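Local coordinates for protein alpha-galactosidase (Lactobacillus brevis, PDB 3MI6) that probably hydrolyses terminal, non-reducing alpha-D-galactose residues of alpha-D-galactosides, as a member of glycosyl hydrolase family 36, at residues L180-L186 against T269-G275; N230-M234 against S564-P568; D242-F248 against Y300-N306; F638-D642 against F682-G686. One frame throughout, in Å; residues are numbered along the deposited sequence.

In the fold
Four contacts run from the N-terminal beta domain, through the parallel eight-stranded barrel, to the C-terminal antiparallel sheet. Following the chain, L180-L186, N230-M234 and D242-F248 open contacts 1, 2 and 3 in turn. T269-G275 then closes contact 1, which therefore crosses both of the others. Y300-N306 closes contact 3, nested inside the long loop that contact 2 completes only at S564-P568, where helix 553-566 of the barrel reaches the nine-stranded sheet. Contact 4 follows in series, F682-G686 closing back on F638-D642 at the C-terminal sheet. R640 and K685 tie it back to contacts 2 and 3, R640 through S564, D242 and N306, and K685 through a salt bridge to E243.

Contact 1: L180-L186 against T269-G275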
loop_
_atom_site.group_PDB
_atom_site.type_symbol
_atom_site.label_atom_id
_atom_site.label_comp_id
_atom_site.label_asym_id
_atom_site.label_seq_id
_atom_site.Cartn_x
_atom_site.Cartn_y
_atom_site.Cartn_z
ATOM N N LEU D 180 10.295 32.662 10.998
ATOM C CA LEU D 180 10.041 31.939 9.756
ATOM C C LEU D 180 9.695 32.889 8.620
ATOM O O LEU D 180 9.354 34.042 8.850
ATOM C CB LEU D 180 8.938 30.907 9.930
ATOM C CG LEU D 180 9.311 29.492 10.392
ATOM C CD1 LEU D 180 10.795 29.311 10.510
ATOM C CD2 LEU D 180 8.603 29.120 11.694
ATOM N N SER D 181 9.784 32.395 7.392
ATOM C CA SER D 181 9.553 33.228 6.225
ATOM C C SER D 181 8.148 33.117 5.692
ATOM O O SER D 181 7.660 34.037 5.048
ATOM C CB SER D 181 10.518 32.864 5.115
ATOM O OG SER D 181 11.830 33.110 5.550
ATOM N N SER D 182 7.502 31.988 5.938
ATOM C CA SER D 182 6.171 31.761 5.414
ATOM C C SER D 182 5.425 30.750 6.253
ATOM O O SER D 182 5.995 29.745 6.690
ATOM C CB SER D 182 6.244 31.257 3.978
ATOM O OG SER D 182 4.988 30.725 3.584
ATOM N N GLN D 183 4.149 31.027 6.488
ATOM C CA GLN D 183 3.267 30.053 7.102
ATOM C C GLN D 183 2.097 29.868 6.180
ATOM O O GLN D 183 1.602 30.839 5.616
ATOM C CB GLN D 183 2.771 30.550 8.444
ATOM C CG GLN D 183 1.573 29.814 8.943
ATOM C CD GLN D 183 1.275 30.175 10.371
ATOM O OE1 GLN D 183 2.190 30.420 11.144
ATOM N NE2 GLN D 183 -0.002 30.202 10.736
ATOM N N LEU D 184 1.671 28.622 5.998
ATOM C CA LEU D 184 0.464 28.329 5.236
ATOM C C LEU D 184 -0.392 27.341 5.984
ATOM O O LEU D 184 0.034 26.224 6.257
ATOM C CB LEU D 184 0.772 27.777 3.841
ATOM C CG LEU D 184 -0.511 27.301 3.136
ATOM C CD1 LEU D 184 -1.567 28.438 3.061
ATOM C CD2 LEU D 184 -0.275 26.654 1.748
ATOM N N ASP D 185 -1.607 27.748 6.311
ATOM C CA ASP D 185 -2.552 26.820 6.895
ATOM C C ASP D 185 -3.550 26.361 5.839
ATOM O O ASP D 185 -4.144 27.187 5.141
ATOM C CB ASP D 185 -3.277 27.455 8.081
ATOM C CG ASP D 185 -2.380 27.628 9.303
ATOM O OD1 ASP D 185 -1.331 26.942 9.396
ATOM O OD2 ASP D 185 -2.737 28.440 10.184
ATOM N N LEU D 186 -3.713 25.041 5.716
ATOM C CA LEU D 186 -4.712 24.459 4.835
ATOM C C LEU D 186 -5.753 23.739 5.670
ATOM O O LEU D 186 -5.466 23.304 6.790
ATOM C CB LEU D 186 -4.058 23.487 3.868
ATOM C CG LEU D 186 -2.990 24.047 2.926
ATOM C CD1 LEU D 186 -2.211 22.900 2.274
ATOM C CD2 LEU D 186 -3.601 24.970 1.881
ATOM N N THR D 269 -5.994 19.668 10.084
ATOM C CA THR D 269 -5.478 20.752 9.250
ATOM C C THR D 269 -3.950 20.732 9.204
ATOM O O THR D 269 -3.288 20.098 10.037
ATOM C CB THR D 269 -5.925 22.131 9.732
ATOM O OG1 THR D 269 -5.086 22.571 10.817
ATOM C CG2 THR D 269 -7.374 22.080 10.147
ATOM N N SER D 270 -3.404 21.445 8.228
ATOM C CA SER D 270 -1.981 21.427 7.985
ATOM C C SER D 270 -1.358 22.804 8.063
ATOM O O SER D 270 -1.787 23.717 7.372
ATOM C CB SER D 270 -1.717 20.860 6.601
ATOM O OG SER D 270 -2.254 19.558 6.497
ATOM N N ARG D 271 -0.324 22.938 8.890
ATOM C CA ARG D 271 0.509 24.122 8.866
ATOM C C ARG D 271 1.853 23.830 8.192
ATOM O O ARG D 271 2.649 23.031 8.691
ATOM C CB ARG D 271 0.717 24.656 10.286
ATOM C CG ARG D 271 1.405 26.023 10.355
ATOM C CD ARG D 271 1.250 26.643 11.733
ATOM N NE ARG D 271 -0.015 27.349 11.867
ATOM C CZ ARG D 271 -0.506 27.807 13.016
ATOM N NH1 ARG D 271 0.158 27.619 14.146
ATOM N NH2 ARG D 271 -1.674 28.436 13.036
ATOM N N ILE D 272 2.097 24.480 7.056
ATOM C CA ILE D 272 3.398 24.421 6.402
ATOM C C ILE D 272 4.233 25.657 6.754
ATOM O O ILE D 272 3.889 26.767 6.387
ATOM C CB ILE D 272 3.282 24.301 4.848
ATOM C CG1 ILE D 272 2.468 23.071 4.430
ATOM C CG2 ILE D 272 4.654 24.200 4.209
ATOM C CD1 ILE D 272 1.010 23.086 4.836
ATOM N N LEU D 273 5.339 25.443 7.462
ATOM C CA LEU D 273 6.233 26.511 7.900
ATOM C C LEU D 273 7.507 26.398 7.134
ATOM O O LEU D 273 8.030 25.313 7.040
ATOM C CB LEU D 273 6.583 26.324 9.376
ATOM C CG LEU D 273 5.550 26.718 10.423
ATOM C CD1 LEU D 273 6.120 26.580 11.814
ATOM C CD2 LEU D 273 5.140 28.142 10.155
ATOM N N THR D 274 8.021 27.497 6.592
ATOM C CA THR D 274 9.341 27.478 5.956
ATOM C C THR D 274 10.178 28.746 6.167
ATOM O O THR D 274 9.687 29.857 6.034
ATOM C CB THR D 274 9.272 27.137 4.451
ATOM O OG1 THR D 274 8.347 28.004 3.797
ATOM C CG2 THR D 274 8.827 25.684 4.238
ATOM N N GLY D 275 11.446 28.568 6.508
ATOM C CA GLY D 275 12.374 29.674 6.614
ATOM C C GLY D 275 13.636 29.251 7.345
ATOM O O GLY D 275 14.032 28.081 7.327
HETATM O O HOH W 1 5.613 27.921 4.364
#
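R271 and D185 come together through contrasting first torsions: the arginine sends CG trans to its backbone N (chi1 -171°) and bends only at chi3, whereas the aspartate holds CG trans to its carbonyl carbon (chi1 -72°). The two side chains thus run alongside each other on one face of an antiparallel pair of strands. The guanidinium grips the carboxylate side-on, with NE of R271 2.8 Å from OD1 of D185 and NH2 of R271 3.0 Å from OD2 of D185. Both oxygens use syn lone pairs, and the two planes are nearly coplanar, 21° apart. Q183, extended beyond CG, carries its amide over one face of the guanidinium, while its CB rests 3.8 Å from CD2 of L273. Farther along this face, CD2 of L180 crosses to CD1 of L273 at 3.6 Å.

On the other face, CD1 of L186 meets CD1 of I272 at 4.1 Å. Here water 1 bridges the hydroxyls of S182 and T274 and the carbonyl O of I272. S181 and S182 both face T274 in a classic beta bulge: N of S181 binds O of T274 at 2.9 Å, and N of S182 adds a weak bond to the same oxygen. A leucine in place of R271 would probably leave D185 without its charged mate and the Q183 amide without the flat group beneath it. R271 also pairs with D84, and OD2 of D185 accepts from the backbone N of A75. This buried cation, set between two carboxylates, therefore probably helps keep both ionised while stitching the strand pair to the preceding loops.

Contact 2: N230-M234 against S564-P568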
loop_
_atom_site.group_PDB
_atom_site.type_symbol
_atom_site.label_atom_id
_atom_site.label_comp_id
_atom_site.label_asym_id
_atom_site.label_seq_id
_atom_site.Cartn_x
_atom_site.Cartn_y
_atom_site.Cartn_z
ATOM N N ASN D 230 17.156 19.036 1.089
ATOM C CA ASN D 230 17.013 20.270 0.322
ATOM C C ASN D 230 15.812 21.079 0.777
ATOM O O ASN D 230 14.812 20.502 1.210
ATOM C CB ASN D 230 16.855 19.970 -1.166
ATOM C CG ASN D 230 17.018 21.199 -2.005
ATOM O OD1 ASN D 230 18.117 21.502 -2.459
ATOM N ND2 ASN D 230 15.943 21.947 -2.177
ATOM N N PRO D 231 15.899 22.417 0.668
ATOM C CA PRO D 231 14.819 23.321 1.093
ATOM C C PRO D 231 13.527 23.167 0.296
ATOM O O PRO D 231 12.486 23.599 0.774
ATOM C CB PRO D 231 15.408 24.714 0.848
ATOM C CG PRO D 231 16.883 24.518 0.912
ATOM C CD PRO D 231 17.129 23.157 0.330
ATOM N N PHE D 232 13.587 22.577 -0.891
ATOM C CA PHE D 232 12.382 22.415 -1.713
ATOM C C PHE D 232 11.517 21.196 -1.372
ATOM O O PHE D 232 12.015 20.081 -1.231
ATOM C CB PHE D 232 12.739 22.341 -3.191
ATOM C CG PHE D 232 11.578 22.014 -4.049
ATOM C CD1 PHE D 232 10.571 22.951 -4.246
ATOM C CD2 PHE D 232 11.459 20.764 -4.630
ATOM C CE1 PHE D 232 9.464 22.649 -5.032
ATOM C CE2 PHE D 232 10.364 20.449 -5.428
ATOM C CZ PHE D 232 9.359 21.392 -5.632
HETATM N N MSE D 233 10.212 21.394 -1.277
HETATM C CA MSE D 233 9.322 20.287 -0.943
HETATM C C MSE D 233 7.991 20.481 -1.624
HETATM O O MSE D 233 7.710 21.570 -2.123
HETATM C CB MSE D 233 9.098 20.235 0.558
HETATM C CG MSE D 233 8.425 21.471 1.096
HETATM SE SE MSE D 233 7.956 21.343 2.982
HETATM C CE MSE D 233 6.171 20.601 2.823
HETATM N N MSE D 234 7.165 19.435 -1.628
HETATM C CA MSE D 234 5.840 19.514 -2.232
HETATM C C MSE D 234 4.796 18.901 -1.332
HETATM O O MSE D 234 5.108 18.012 -0.527
HETATM C CB MSE D 234 5.824 18.823 -3.584
HETATM C CG MSE D 234 6.796 19.438 -4.559
HETATM SE SE MSE D 234 6.754 18.680 -6.357
HETATM C CE MSE D 234 7.392 16.893 -5.905
ATOM N N SER D 564 15.504 18.015 -10.634
ATOM C CA SER D 564 14.595 18.691 -11.574
ATOM C C SER D 564 13.225 19.094 -11.009
ATOM O O SER D 564 12.596 20.027 -11.511
ATOM C CB SER D 564 14.406 17.866 -12.846
ATOM O OG SER D 564 13.759 16.640 -12.564
ATOM N N TYR D 565 12.759 18.401 -9.976
ATOM C CA TYR D 565 11.509 18.786 -9.326
ATOM C C TYR D 565 11.626 20.218 -8.808
ATOM O O TYR D 565 10.664 20.996 -8.828
ATOM C CB TYR D 565 11.156 17.815 -8.199
ATOM C CG TYR D 565 10.609 16.500 -8.704
ATOM C CD1 TYR D 565 11.440 15.397 -8.899
ATOM C CD2 TYR D 565 9.244 16.350 -9.003
ATOM C CE1 TYR D 565 10.921 14.162 -9.390
ATOM C CE2 TYR D 565 8.721 15.133 -9.485
ATOM C CZ TYR D 565 9.567 14.044 -9.685
ATOM O OH TYR D 565 9.054 12.846 -10.157
ATOM N N GLY D 566 12.826 20.578 -8.361
ATOM C CA GLY D 566 13.036 21.865 -7.751
ATOM C C GLY D 566 13.861 22.790 -8.604
ATOM O O GLY D 566 13.815 24.006 -8.423
ATOM N N TYR D 567 14.615 22.231 -9.540
ATOM C CA TYR D 567 15.576 23.039 -10.275
ATOM C C TYR D 567 15.735 22.618 -11.744
ATOM O O TYR D 567 15.978 21.460 -12.047
ATOM C CB TYR D 567 16.919 23.051 -9.519
ATOM C CG TYR D 567 16.780 23.283 -8.013
ATOM C CD1 TYR D 567 16.926 24.540 -7.467
ATOM C CD2 TYR D 567 16.506 22.237 -7.148
ATOM C CE1 TYR D 567 16.810 24.747 -6.105
ATOM C CE2 TYR D 567 16.377 22.428 -5.800
ATOM C CZ TYR D 567 16.525 23.683 -5.274
ATOM O OH TYR D 567 16.397 23.880 -3.908
ATOM N N PRO D 568 15.612 23.585 -12.660
ATOM C CA PRO D 568 15.747 23.380 -14.107
ATOM C C PRO D 568 17.162 22.980 -14.467
ATOM O O PRO D 568 18.087 23.347 -13.763
ATOM C CB PRO D 568 15.466 24.759 -14.692
ATOM C CG PRO D 568 14.991 25.628 -13.534
ATOM C CD PRO D 568 15.484 25.010 -12.299
#
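F232 and G566 mark the closest backbone approach, their CA atoms 6.1 Å apart, where the chain leading into strand 233-236 passes the weakly bonded end of helix 553-566. F232 packs on that helix end. With CG trans to the backbone N (chi1 173°), its ring is placed so that CA of G566 sits over one face, a CH-pi contact 3.9 Å from the ring centroid. A side chain at G566 would run into this ring. At the outer end of the ring, CE2 of F232 lies 3.5 Å from O of Y565 and also touches CB of Y565.

Two further pairs complete the contact, N230 with Y567 and M234 with Y565. The amide group of N230 and the Y567 side chain approach from opposite directions, the amide meeting the hydroxyl end of the ring with the two planes 77° apart. M234, present as selenomethionine, bends at chi3 and brings CE to 3.6 Å from CD2 of Y565, the two side chains crossing at about a right angle.

The buried interface joins the N-terminal nine-stranded sheet to a barrel helix. Helix 305-319 packs beside it, M312 against F232 and L308 against M234, and S309 binds O of Y565. Strands 192-197 and 247-252 flank strand 233-236, with F196 touching both Y565 and M234.

Contact 3: D242-F248 against Y300-N306; sequences DEQGAVF and YTSAGMN
Y300 leans from its strand across F248 and onto A246, its CG trans to the backbone N (chi1 169°). CB lies 3.8 Å from CE2 of F248, and CG passes O of V247. CD2 then comes over one face of the F248 ring, 3.4 Å from CE2 of F248. The rings meet obliquely, their planes 58° apart. Farther out, CE2 of Y300 touches CB of A246 at 3.9 Å. The tip also abuts that methyl group, while OH of Y300 shares a hydrogen bond of 2.7 Å with OG of S302, which ties the ring to its own chain.

On the opposite face of the strand pair, CG1 of V247 packs against CG2 of T301 at 3.7 Å. V247 and T301 form an antiparallel hydrogen-bonded pair. Beyond it the second chain turns: OG1 of T301 accepts from N of A303 in an ST turn, and G304 occupies the N-cap position of helix 305-319. A CB on G304 would collide with the backbone of E243 and Q244, so the close passage depends on the missing side chain. Water 2 donates to the carbonyl oxygens of both D242 and A303.

D242 fastens the other end. Its O accepts from N of N306 at 3.1 Å, and its OD1 rests 3.3 Å from CB of M305, a selenomethionine. OD1 is also salt-bridged to NE of R640. With that cation beside it and the N-terminal end of the helix close by, the carboxylate is probably stabilised in its charged form.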
loop_
_atom_site.group_PDB
_atom_site.type_symbol
_atom_site.label_atom_id
_atom_site.label_comp_id
_atom_site.label_asym_id
_atom_site.label_seq_id
_atom_site.Cartn_x
_atom_site.Cartn_y
_atom_site.Cartn_z
ATOM N N ASP D 242 3.388 13.364 -12.189
ATOM C CA ASP D 242 4.092 14.337 -12.994
ATOM C C ASP D 242 3.219 14.786 -14.135
ATOM O O ASP D 242 3.505 15.806 -14.769
ATOM C CB ASP D 242 5.391 13.757 -13.531
ATOM C CG ASP D 242 6.524 13.882 -12.542
ATOM O OD1 ASP D 242 6.713 14.986 -11.983
ATOM O OD2 ASP D 242 7.232 12.882 -12.317
ATOM N N GLU D 243 2.139 14.044 -14.387
ATOM C CA GLU D 243 1.275 14.341 -15.528
ATOM C C GLU D 243 -0.016 15.131 -15.221
ATOM O O GLU D 243 -0.487 15.883 -16.085
ATOM C CB GLU D 243 0.938 13.054 -16.271
ATOM C CG GLU D 243 2.136 12.352 -16.859
ATOM C CD GLU D 243 1.849 10.877 -17.150
ATOM O OE1 GLU D 243 1.633 10.549 -18.345
ATOM O OE2 GLU D 243 1.835 10.048 -16.188
ATOM N N GLN D 244 -0.569 14.961 -14.012
ATOM C CA GLN D 244 -1.919 15.435 -13.657
ATOM C C GLN D 244 -2.050 15.645 -12.152
ATOM O O GLN D 244 -1.381 14.952 -11.378
ATOM C CB GLN D 244 -2.972 14.391 -14.072
ATOM C CG GLN D 244 -3.326 13.334 -12.987
ATOM C CD GLN D 244 -3.742 11.937 -13.578
ATOM O OE1 GLN D 244 -3.775 11.734 -14.816
ATOM N NE2 GLN D 244 -4.051 10.973 -12.679
ATOM N N GLY D 245 -2.905 16.581 -11.728
ATOM C CA GLY D 245 -3.268 16.692 -10.316
ATOM C C GLY D 245 -2.673 17.806 -9.460
ATOM O O GLY D 245 -1.643 18.416 -9.790
ATOM N N ALA D 246 -3.339 18.042 -8.327
ATOM C CA ALA D 246 -3.068 19.171 -7.427
ATOM C C ALA D 246 -1.832 18.980 -6.579
ATOM O O ALA D 246 -1.587 17.899 -6.064
ATOM C CB ALA D 246 -4.245 19.393 -6.516
ATOM N N VAL D 247 -1.084 20.059 -6.393
ATOM C CA VAL D 247 0.187 20.018 -5.675
ATOM C C VAL D 247 0.706 21.411 -5.339
ATOM O O VAL D 247 0.693 22.310 -6.175
ATOM C CB VAL D 247 1.280 19.318 -6.485
ATOM C CG1 VAL D 247 1.303 19.816 -7.943
ATOM C CG2 VAL D 247 2.619 19.555 -5.819
ATOM N N PHE D 248 1.154 21.579 -4.101
ATOM C CA PHE D 248 1.828 22.798 -3.681
ATOM C C PHE D 248 3.329 22.603 -3.698
ATOM O O PHE D 248 3.829 21.508 -3.460
ATOM C CB PHE D 248 1.390 23.161 -2.279
ATOM C CG PHE D 248 -0.042 23.562 -2.193
ATOM C CD1 PHE D 248 -1.015 22.628 -1.888
ATOM C CD2 PHE D 248 -0.420 24.871 -2.439
ATOM C CE1 PHE D 248 -2.346 23.007 -1.804
ATOM C CE2 PHE D 248 -1.742 25.244 -2.370
ATOM C CZ PHE D 248 -2.709 24.314 -2.048
ATOM N N TYR D 300 1.240 26.661 -6.729
ATOM C CA TYR D 300 0.253 25.616 -6.824
ATOM C C TYR D 300 -0.077 25.379 -8.287
ATOM O O TYR D 300 0.124 26.251 -9.128
ATOM C CB TYR D 300 -1.014 25.980 -6.064
ATOM C CG TYR D 300 -2.174 25.040 -6.363
ATOM C CD1 TYR D 300 -2.941 25.194 -7.516
ATOM C CD2 TYR D 300 -2.501 24.001 -5.493
ATOM C CE1 TYR D 300 -3.985 24.345 -7.805
ATOM C CE2 TYR D 300 -3.558 23.142 -5.767
ATOM C CZ TYR D 300 -4.298 23.321 -6.929
ATOM O OH TYR D 300 -5.346 22.469 -7.219
ATOM N N THR D 301 -0.573 24.183 -8.576
ATOM C CA THR D 301 -1.127 23.863 -9.879
ATOM C C THR D 301 -2.045 22.658 -9.740
ATOM O O THR D 301 -1.967 21.922 -8.763
ATOM C CB THR D 301 -0.040 23.557 -10.917
ATOM O OG1 THR D 301 -0.669 23.291 -12.166
ATOM C CG2 THR D 301 0.742 22.346 -10.523
ATOM N N SER D 302 -2.927 22.464 -10.711
ATOM C CA SER D 302 -3.809 21.302 -10.712
ATOM C C SER D 302 -3.388 20.406 -11.859
ATOM O O SER D 302 -3.971 19.338 -12.097
ATOM C CB SER D 302 -5.254 21.739 -10.924
ATOM O OG SER D 302 -5.675 22.601 -9.884
ATOM N N ALA D 303 -2.368 20.859 -12.577
ATOM C CA ALA D 303 -1.950 20.198 -13.780
ATOM C C ALA D 303 -0.733 19.278 -13.576
ATOM O O ALA D 303 -0.057 18.889 -14.545
ATOM C CB ALA D 303 -1.704 21.219 -14.851
ATOM N N GLY D 304 -0.473 18.908 -12.320
ATOM C CA GLY D 304 0.594 17.958 -12.018
ATOM C C GLY D 304 1.998 18.515 -11.840
ATOM O O GLY D 304 2.267 19.702 -12.064
HETATM N N MSE D 305 2.915 17.642 -11.452
HETATM C CA MSE D 305 4.234 18.103 -10.996
HETATM C C MSE D 305 5.183 18.619 -12.087
HETATM O O MSE D 305 6.015 19.499 -11.826
HETATM C CB MSE D 305 4.914 17.045 -10.127
HETATM C CG MSE D 305 4.110 16.697 -8.885
HETATM SE SE MSE D 305 4.920 15.355 -7.711
HETATM C CE MSE D 305 4.666 13.711 -8.740
ATOM N N ASN D 306 5.070 18.089 -13.300
ATOM C CA ASN D 306 5.876 18.631 -14.380
ATOM C C ASN D 306 5.547 20.107 -14.501
ATOM O O ASN D 306 6.458 20.964 -14.578
ATOM C CB ASN D 306 5.608 17.914 -15.697
ATOM C CG ASN D 306 6.556 16.724 -15.944
ATOM O OD1 ASN D 306 7.770 16.788 -15.710
ATOM N ND2 ASN D 306 5.994 15.643 -16.453
HETATM O O HOH W 2 2.277 18.380 -15.801
#

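Contact 4: F638-D642 against F682-G686; sequences FYRID and FYFKG
Y639, on the edge strand 637-640 of the C-terminal antiparallel sheet, and I641, just past the strand's end, face the loop F682-G686 where a classic beta bulge sets I641 and D642 both against S653. The tyrosine ring lies across the backbone of G686: N of G686 stands over one ring face, and CZ of Y639 comes 3.4 Å from CA of G686. A CB on that glycine would strike the ring. K685 touches the same ring obliquely, its CB 4.0 Å from CD1 of Y639. I641, next on this side, sends CD1 to 3.6 Å from CZ of F682, the side chains crossing at about a right angle, and its CG1 packs 3.7 Å from CG of K685. Replacing Y639 with an alanine is likely to open a gap over G686 and leave the aliphatic part of K685 with less to rest on.

A second shell holds these groups in position. K685, bent along its chain, carries NZ to a salt bridge with E243, while R640, pointing away from the loop, hydrogen-bonds S309 and makes a cation-pi contact with Y565. F682 lies against F732, and its CE2 sits over the centre of the F684 ring. At the far end OD2 of D642, already bonded to OG of S653, accepts from water 3 at 3.0 Å, and that water in turn accepts from N of Y683.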
loop_
_atom_site.group_PDB
_atom_site.type_symbol
_atom_site.label_atom_id
_atom_site.label_comp_id
_atom_site.label_asym_id
_atom_site.label_seq_id
_atom_site.Cartn_x
_atom_site.Cartn_y
_atom_site.Cartn_z
ATOM N N PHE D 638 11.251 21.188 -19.594
ATOM C CA PHE D 638 11.673 19.872 -19.133
ATOM C C PHE D 638 10.509 19.029 -18.635
ATOM O O PHE D 638 9.792 19.402 -17.706
ATOM C CB PHE D 638 12.725 20.028 -18.027
ATOM C CG PHE D 638 13.417 18.746 -17.625
ATOM C CD1 PHE D 638 12.955 17.995 -16.553
ATOM C CD2 PHE D 638 14.568 18.329 -18.273
ATOM C CE1 PHE D 638 13.614 16.822 -16.160
ATOM C CE2 PHE D 638 15.223 17.157 -17.884
ATOM C CZ PHE D 638 14.745 16.405 -16.827
ATOM N N TYR D 639 10.338 17.874 -19.262
ATOM C CA TYR D 639 9.358 16.888 -18.831
ATOM C C TYR D 639 10.045 15.635 -18.298
ATOM O O TYR D 639 10.875 15.045 -18.985
ATOM C CB TYR D 639 8.502 16.481 -20.022
ATOM C CG TYR D 639 7.577 17.553 -20.529
ATOM C CD1 TYR D 639 6.258 17.638 -20.083
ATOM C CD2 TYR D 639 8.005 18.459 -21.464
ATOM C CE1 TYR D 639 5.413 18.600 -20.568
ATOM C CE2 TYR D 639 7.175 19.419 -21.943
ATOM C CZ TYR D 639 5.883 19.498 -21.503
ATOM O OH TYR D 639 5.072 20.498 -22.009
ATOM N N ARG D 640 9.686 15.230 -17.086
ATOM C CA ARG D 640 10.005 13.900 -16.589
ATOM C C ARG D 640 8.955 12.932 -17.110
ATOM O O ARG D 640 7.775 13.261 -17.159
ATOM C CB ARG D 640 9.986 13.866 -15.059
ATOM C CG ARG D 640 11.137 14.587 -14.369
ATOM C CD ARG D 640 10.845 14.742 -12.877
ATOM N NE ARG D 640 9.642 15.536 -12.659
ATOM C CZ ARG D 640 9.638 16.848 -12.401
ATOM N NH1 ARG D 640 10.792 17.514 -12.319
ATOM N NH2 ARG D 640 8.481 17.495 -12.210
ATOM N N ILE D 641 9.377 11.731 -17.482
ATOM C CA ILE D 641 8.450 10.739 -17.983
ATOM C C ILE D 641 8.480 9.520 -17.045
ATOM O O ILE D 641 7.723 9.470 -16.069
ATOM C CB ILE D 641 8.769 10.410 -19.494
ATOM C CG1 ILE D 641 8.496 11.640 -20.364
ATOM C CG2 ILE D 641 7.967 9.223 -20.030
ATOM C CD1 ILE D 641 9.005 11.530 -21.772
ATOM N N ASP D 642 9.360 8.561 -17.333
ATOM C CA ASP D 642 9.558 7.374 -16.501
ATOM C C ASP D 642 10.488 7.685 -15.320
ATOM O O ASP D 642 11.572 8.255 -15.512
ATOM C CB ASP D 642 10.149 6.231 -17.346
ATOM C CG ASP D 642 9.225 5.809 -18.492
ATOM O OD1 ASP D 642 8.180 5.180 -18.180
ATOM O OD2 ASP D 642 9.540 6.088 -19.692
ATOM N N PHE D 682 7.741 3.917 -25.826
ATOM C CA PHE D 682 8.052 5.215 -25.254
ATOM C C PHE D 682 6.957 6.261 -25.522
ATOM O O PHE D 682 6.581 6.472 -26.664
ATOM C CB PHE D 682 9.378 5.704 -25.821
ATOM C CG PHE D 682 9.835 6.979 -25.210
ATOM C CD1 PHE D 682 10.121 7.038 -23.856
ATOM C CD2 PHE D 682 9.962 8.117 -25.971
ATOM C CE1 PHE D 682 10.535 8.209 -23.274
ATOM C CE2 PHE D 682 10.369 9.293 -25.395
ATOM C CZ PHE D 682 10.655 9.343 -24.040
ATOM N N TYR D 683 6.446 6.916 -24.486
ATOM C CA TYR D 683 5.403 7.932 -24.691
ATOM C C TYR D 683 5.906 9.377 -24.576
ATOM O O TYR D 683 6.018 9.912 -23.467
ATOM C CB TYR D 683 4.255 7.759 -23.693
ATOM C CG TYR D 683 3.471 6.502 -23.850
ATOM C CD1 TYR D 683 3.873 5.331 -23.216
ATOM C CD2 TYR D 683 2.303 6.470 -24.625
ATOM C CE1 TYR D 683 3.138 4.157 -23.358
ATOM C CE2 TYR D 683 1.563 5.299 -24.770
ATOM C CZ TYR D 683 1.990 4.154 -24.135
ATOM O OH TYR D 683 1.274 2.999 -24.257
ATOM N N PHE D 684 6.184 10.027 -25.698
ATOM C CA PHE D 684 6.584 11.435 -25.644
ATOM C C PHE D 684 5.534 12.295 -24.921
ATOM O O PHE D 684 4.333 11.979 -24.925
ATOM C CB PHE D 684 6.839 11.982 -27.051
ATOM C CG PHE D 684 7.958 11.289 -27.776
ATOM C CD1 PHE D 684 7.761 10.047 -28.359
ATOM C CD2 PHE D 684 9.211 11.880 -27.881
ATOM C CE1 PHE D 684 8.785 9.408 -29.031
ATOM C CE2 PHE D 684 10.239 11.236 -28.543
ATOM C CZ PHE D 684 10.031 10.002 -29.112
ATOM N N LYS D 685 6.003 13.366 -24.281
ATOM C CA LYS D 685 5.127 14.408 -23.756
ATOM C C LYS D 685 5.543 15.767 -24.337
ATOM O O LYS D 685 6.619 15.916 -24.929
ATOM C CB LYS D 685 5.185 14.470 -22.224
ATOM C CG LYS D 685 5.350 13.143 -21.505
ATOM C CD LYS D 685 4.178 12.229 -21.716
ATOM C CE LYS D 685 3.574 11.808 -20.407
ATOM N NZ LYS D 685 3.436 10.331 -20.367
ATOM N N GLY D 686 4.670 16.756 -24.174
ATOM C CA GLY D 686 4.989 18.123 -24.516
ATOM C C GLY D 686 4.957 18.526 -25.978
ATOM O O GLY D 686 5.476 19.578 -26.329
HETATM O O HOH W 3 7.360 6.336 -21.684
#